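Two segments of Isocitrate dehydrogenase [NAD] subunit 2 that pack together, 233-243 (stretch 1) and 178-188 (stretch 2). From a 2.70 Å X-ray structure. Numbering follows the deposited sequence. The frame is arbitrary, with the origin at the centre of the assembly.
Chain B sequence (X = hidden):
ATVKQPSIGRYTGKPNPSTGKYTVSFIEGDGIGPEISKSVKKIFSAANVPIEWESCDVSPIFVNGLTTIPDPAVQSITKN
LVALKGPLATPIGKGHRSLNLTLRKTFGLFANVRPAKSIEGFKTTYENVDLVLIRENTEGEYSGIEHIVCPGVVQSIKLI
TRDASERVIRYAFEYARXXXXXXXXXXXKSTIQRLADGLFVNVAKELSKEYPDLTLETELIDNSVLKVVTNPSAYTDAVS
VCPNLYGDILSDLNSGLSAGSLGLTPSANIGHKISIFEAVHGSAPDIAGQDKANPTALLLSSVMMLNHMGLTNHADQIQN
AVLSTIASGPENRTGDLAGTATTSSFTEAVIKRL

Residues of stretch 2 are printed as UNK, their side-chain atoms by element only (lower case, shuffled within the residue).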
# COMPACT_ATOMS: atom_id res chain seq x y z
N SER B 233 19.88 -52.53 9.86
CA SER B 233 19.68 -53.92 10.30
C SER B 233 19.34 -53.99 11.80
O SER B 233 18.66 -54.93 12.26
CB SER B 233 20.88 -54.79 9.94
OG SER B 233 22.06 -54.37 10.62
N ALA B 234 19.80 -52.98 12.55
CA ALA B 234 19.61 -52.93 14.00
C ALA B 234 18.14 -52.88 14.42
O ALA B 234 17.83 -52.95 15.61
CB ALA B 234 20.34 -51.73 14.55
N TYR B 235 17.25 -52.77 13.45
CA TYR B 235 15.83 -52.62 13.75
C TYR B 235 14.99 -53.73 13.17
O TYR B 235 13.76 -53.70 13.27
CB TYR B 235 15.30 -51.25 13.25
CG TYR B 235 15.68 -50.09 14.14
CD1 TYR B 235 16.86 -49.40 13.94
CD2 TYR B 235 14.85 -49.68 15.18
CE1 TYR B 235 17.20 -48.34 14.76
CE2 TYR B 235 15.19 -48.62 15.99
CZ TYR B 235 16.36 -47.95 15.77
OH TYR B 235 16.69 -46.89 16.57
N THR B 236 15.64 -54.73 12.58
CA THR B 236 14.90 -55.83 11.97
C THR B 236 14.34 -56.84 12.97
O THR B 236 13.68 -57.79 12.59
CB THR B 236 15.73 -56.55 10.91
OG1 THR B 236 16.63 -57.42 11.56
CG2 THR B 236 16.52 -55.55 10.07
N ASP B 237 14.59 -56.61 14.25
CA ASP B 237 13.96 -57.40 15.31
C ASP B 237 12.91 -56.57 16.04
O ASP B 237 12.51 -56.89 17.15
CB ASP B 237 15.01 -57.84 16.32
CG ASP B 237 15.77 -56.66 16.94
OD1 ASP B 237 16.22 -55.77 16.19
OD2 ASP B 237 15.93 -56.63 18.18
N ALA B 238 12.47 -55.49 15.42
CA ALA B 238 11.55 -54.59 16.09
C ALA B 238 10.43 -54.12 15.21
O ALA B 238 10.52 -54.10 13.98
CB ALA B 238 12.28 -53.41 16.65
N VAL B 239 9.36 -53.73 15.88
CA VAL B 239 8.25 -53.05 15.26
C VAL B 239 8.10 -51.65 15.86
O VAL B 239 7.88 -51.50 17.07
CB VAL B 239 7.00 -53.86 15.48
CG1 VAL B 239 5.76 -53.00 15.46
CG2 VAL B 239 6.92 -54.92 14.45
N SER B 240 8.24 -50.62 15.04
CA SER B 240 8.06 -49.24 15.51
C SER B 240 6.60 -48.75 15.45
O SER B 240 5.91 -48.97 14.45
CB SER B 240 8.95 -48.32 14.70
OG SER B 240 10.28 -48.78 14.72
N VAL B 241 6.11 -48.11 16.51
CA VAL B 241 4.91 -47.28 16.40
C VAL B 241 5.18 -45.79 16.62
O VAL B 241 6.02 -45.41 17.40
CB VAL B 241 3.84 -47.64 17.40
CG1 VAL B 241 2.75 -48.39 16.75
CG2 VAL B 241 4.47 -48.35 18.57
N CYS B 242 4.42 -44.94 15.96
CA CYS B 242 4.53 -43.50 16.23
C CYS B 242 3.20 -42.82 16.07
O CYS B 242 2.28 -43.36 15.43
CB CYS B 242 5.56 -42.87 15.31
SG CYS B 242 5.12 -43.00 13.58
N PRO B 243 3.08 -41.62 16.67
CA PRO B 243 1.86 -40.81 16.50
C PRO B 243 1.75 -40.34 15.05
O PRO B 243 2.75 -40.35 14.33
CB PRO B 243 2.09 -39.62 17.43
CG PRO B 243 3.23 -40.00 18.33
CD PRO B 243 4.06 -40.98 17.55
N UNK B 178 2.56 -61.50 16.27
CA UNK B 178 2.17 -62.21 15.04
C UNK B 178 3.22 -62.39 13.92
O UNK B 178 3.03 -63.19 13.02
c UNK B 178 0.89 -61.59 14.47
N UNK B 179 4.32 -61.65 13.95
CA UNK B 179 5.36 -61.86 12.95
C UNK B 179 6.66 -62.24 13.64
O UNK B 179 7.73 -62.22 13.01
c UNK B 179 6.47 -58.21 12.14
c UNK B 179 5.62 -60.61 12.08
c UNK B 179 4.44 -60.28 11.21
c UNK B 179 5.96 -59.39 12.95
N UNK B 180 6.59 -62.54 14.94
CA UNK B 180 7.75 -62.96 15.71
C UNK B 180 8.87 -61.94 15.91
O UNK B 180 10.02 -62.17 15.56
N UNK B 181 8.54 -60.81 16.50
CA UNK B 181 9.56 -59.85 16.84
C UNK B 181 9.47 -59.50 18.32
O UNK B 181 8.37 -59.26 18.86
n UNK B 181 10.00 -57.98 10.83
n UNK B 181 10.47 -56.96 12.83
c UNK B 181 9.55 -57.79 13.59
c UNK B 181 10.67 -57.07 11.52
c UNK B 181 10.22 -58.65 14.65
c UNK B 181 9.44 -58.60 15.96
n UNK B 181 11.52 -56.26 10.90
N UNK B 182 10.63 -59.49 18.98
CA UNK B 182 10.75 -59.27 20.42
C UNK B 182 10.36 -57.84 20.84
O UNK B 182 9.56 -57.72 21.78
c UNK B 182 12.86 -59.94 19.41
c UNK B 182 11.92 -59.60 18.30
c UNK B 182 12.25 -59.51 20.70
N UNK B 183 10.88 -56.81 20.17
CA UNK B 183 10.74 -55.41 20.62
C UNK B 183 9.70 -54.61 19.87
O UNK B 183 9.63 -54.68 18.65
n UNK B 183 15.97 -53.42 18.10
c UNK B 183 14.36 -54.95 19.81
c UNK B 183 13.28 -55.40 20.77
n UNK B 183 14.89 -53.63 20.11
c UNK B 183 15.67 -52.93 19.29
n UNK B 183 16.13 -51.74 19.65
c UNK B 183 12.05 -54.63 20.47
N UNK B 184 8.89 -53.84 20.60
CA UNK B 184 8.17 -52.75 19.96
C UNK B 184 8.74 -51.45 20.49
O UNK B 184 8.87 -51.25 21.69
c UNK B 184 6.64 -52.81 20.10
c UNK B 184 6.19 -54.22 20.45
c UNK B 184 6.17 -51.82 21.10
N UNK B 185 9.16 -50.62 19.56
CA UNK B 185 9.73 -49.32 19.86
C UNK B 185 8.72 -48.19 19.61
O UNK B 185 8.27 -48.01 18.48
c UNK B 185 11.50 -47.70 19.23
c UNK B 185 10.95 -49.08 18.99
c UNK B 185 13.18 -50.11 18.35
c UNK B 185 11.98 -50.19 19.24
N UNK B 186 8.35 -47.47 20.67
CA UNK B 186 7.56 -46.27 20.50
C UNK B 186 8.51 -45.12 20.18
O UNK B 186 9.45 -44.87 20.94
c UNK B 186 6.76 -45.91 21.75
c UNK B 186 6.25 -44.52 21.60
c UNK B 186 5.60 -46.85 21.94
N UNK B 187 8.28 -44.46 19.05
CA UNK B 187 9.04 -43.28 18.62
C UNK B 187 8.26 -42.00 18.94
O UNK B 187 7.07 -41.90 18.64
c UNK B 187 9.39 -43.34 17.12
c UNK B 187 10.37 -44.43 16.86
c UNK B 187 9.98 -42.04 16.65
N UNK B 188 8.93 -41.02 19.54
CA UNK B 188 8.26 -39.82 19.99
C UNK B 188 9.27 -38.68 20.01
O UNK B 188 10.45 -38.91 19.78
c UNK B 188 8.78 -40.31 22.40
c UNK B 188 9.54 -41.41 22.61
c UNK B 188 7.72 -40.03 21.39
c UNK B 188 10.16 -39.88 24.05
n UNK B 188 10.40 -41.11 23.65
n UNK B 188 9.20 -39.37 23.31

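Position 178 carries one side-chain carbon, CB, whose nearest atom on stretch 1 is Val239 CG2 at 9.0 Å, so it makes no contact; a lone carbon means alanine: Ala178. Position 179 has four carbons, forked at the first, one arm two carbons long, and the end of that arm meets a methyl of Val239. It is isoleucine; Ile179 CD1 lies 4.0 Å from Val239 CG2. Position 180 has no side-chain atoms and so is glycine; the positive phi of Gly180, 66°, suits that residue.

At position 181 three carbons lead to a nitrogen, then to a carbon bearing two more nitrogens. CB points toward stretch 1, and the nitrogens approach the carbonyls of Thr236 and Ala238: arginine. Arg181 NE gives a weak hydrogen bond to Ala238 O (3.1 Å, 133°). Arg181 NH2 also lies 3.1 Å from Thr236 O, but that oxygen sits over a guanidinium face, where the angle is too poor for a hydrogen bond. Position 182 has three carbons closing a ring onto the backbone nitrogen, against the Asp237 carbonyl, hence proline; Pro182 CD lies 3.0 Å from Asp237 O.

Position 183 repeats the pattern of 181, with a terminal nitrogen beside Ala234 O and the Asp237 carboxylate, so it is arginine. Arg183 NH1 donates to Ala234 O (3.1 Å, 146°) and forms a salt bridge with Asp237 OD1 (3.0 Å); both oxygens lie near the guanidinium plane, at its edge. Position 184 has one carbon carrying two others, on the sheet face of Val239, making it valine, Val184.

Position 185 has four carbons, again with one longer arm, its tip against Tyr235 and Ala238: isoleucine. Ile185 CD1 reaches Tyr235 CE2 at 3.4 Å and Ala238 CB at 3.8 Å. Position 186 has one carbon carrying two, a methyl against the Val241 side chain, so valine (Val186 CG2 to Val241 CG2, 3.9 Å). Position 187 has the same fork, its CB 4.3 Å from Cys242 CB: Val187. Position 188 has a carbon leading to a ring of three carbons and two nitrogens, its end leading away from stretch 1: His188.

The contact is a parallel sheet pairing, its strand directions 25° apart. Its backbone ladder runs from Val239 N to Arg183 O (2.9 Å), Ile185 N to Val239 O (2.9 Å), Val241 N to Ile185 O (2.9 Å) and Val187 N to Val241 O (3.0 Å). Val239 and Val241 thus each bond through both N and O, as a parallel register requires. Ahead of the strand, the type I turn from Tyr235 to Ala238 brings Asp237 within reach of Arg183, adding a charged anchor to the ladder. Together the stretches bury 773 Å², summed over both sides.

Stretch 2 178-188: AIGRPRVIVVH
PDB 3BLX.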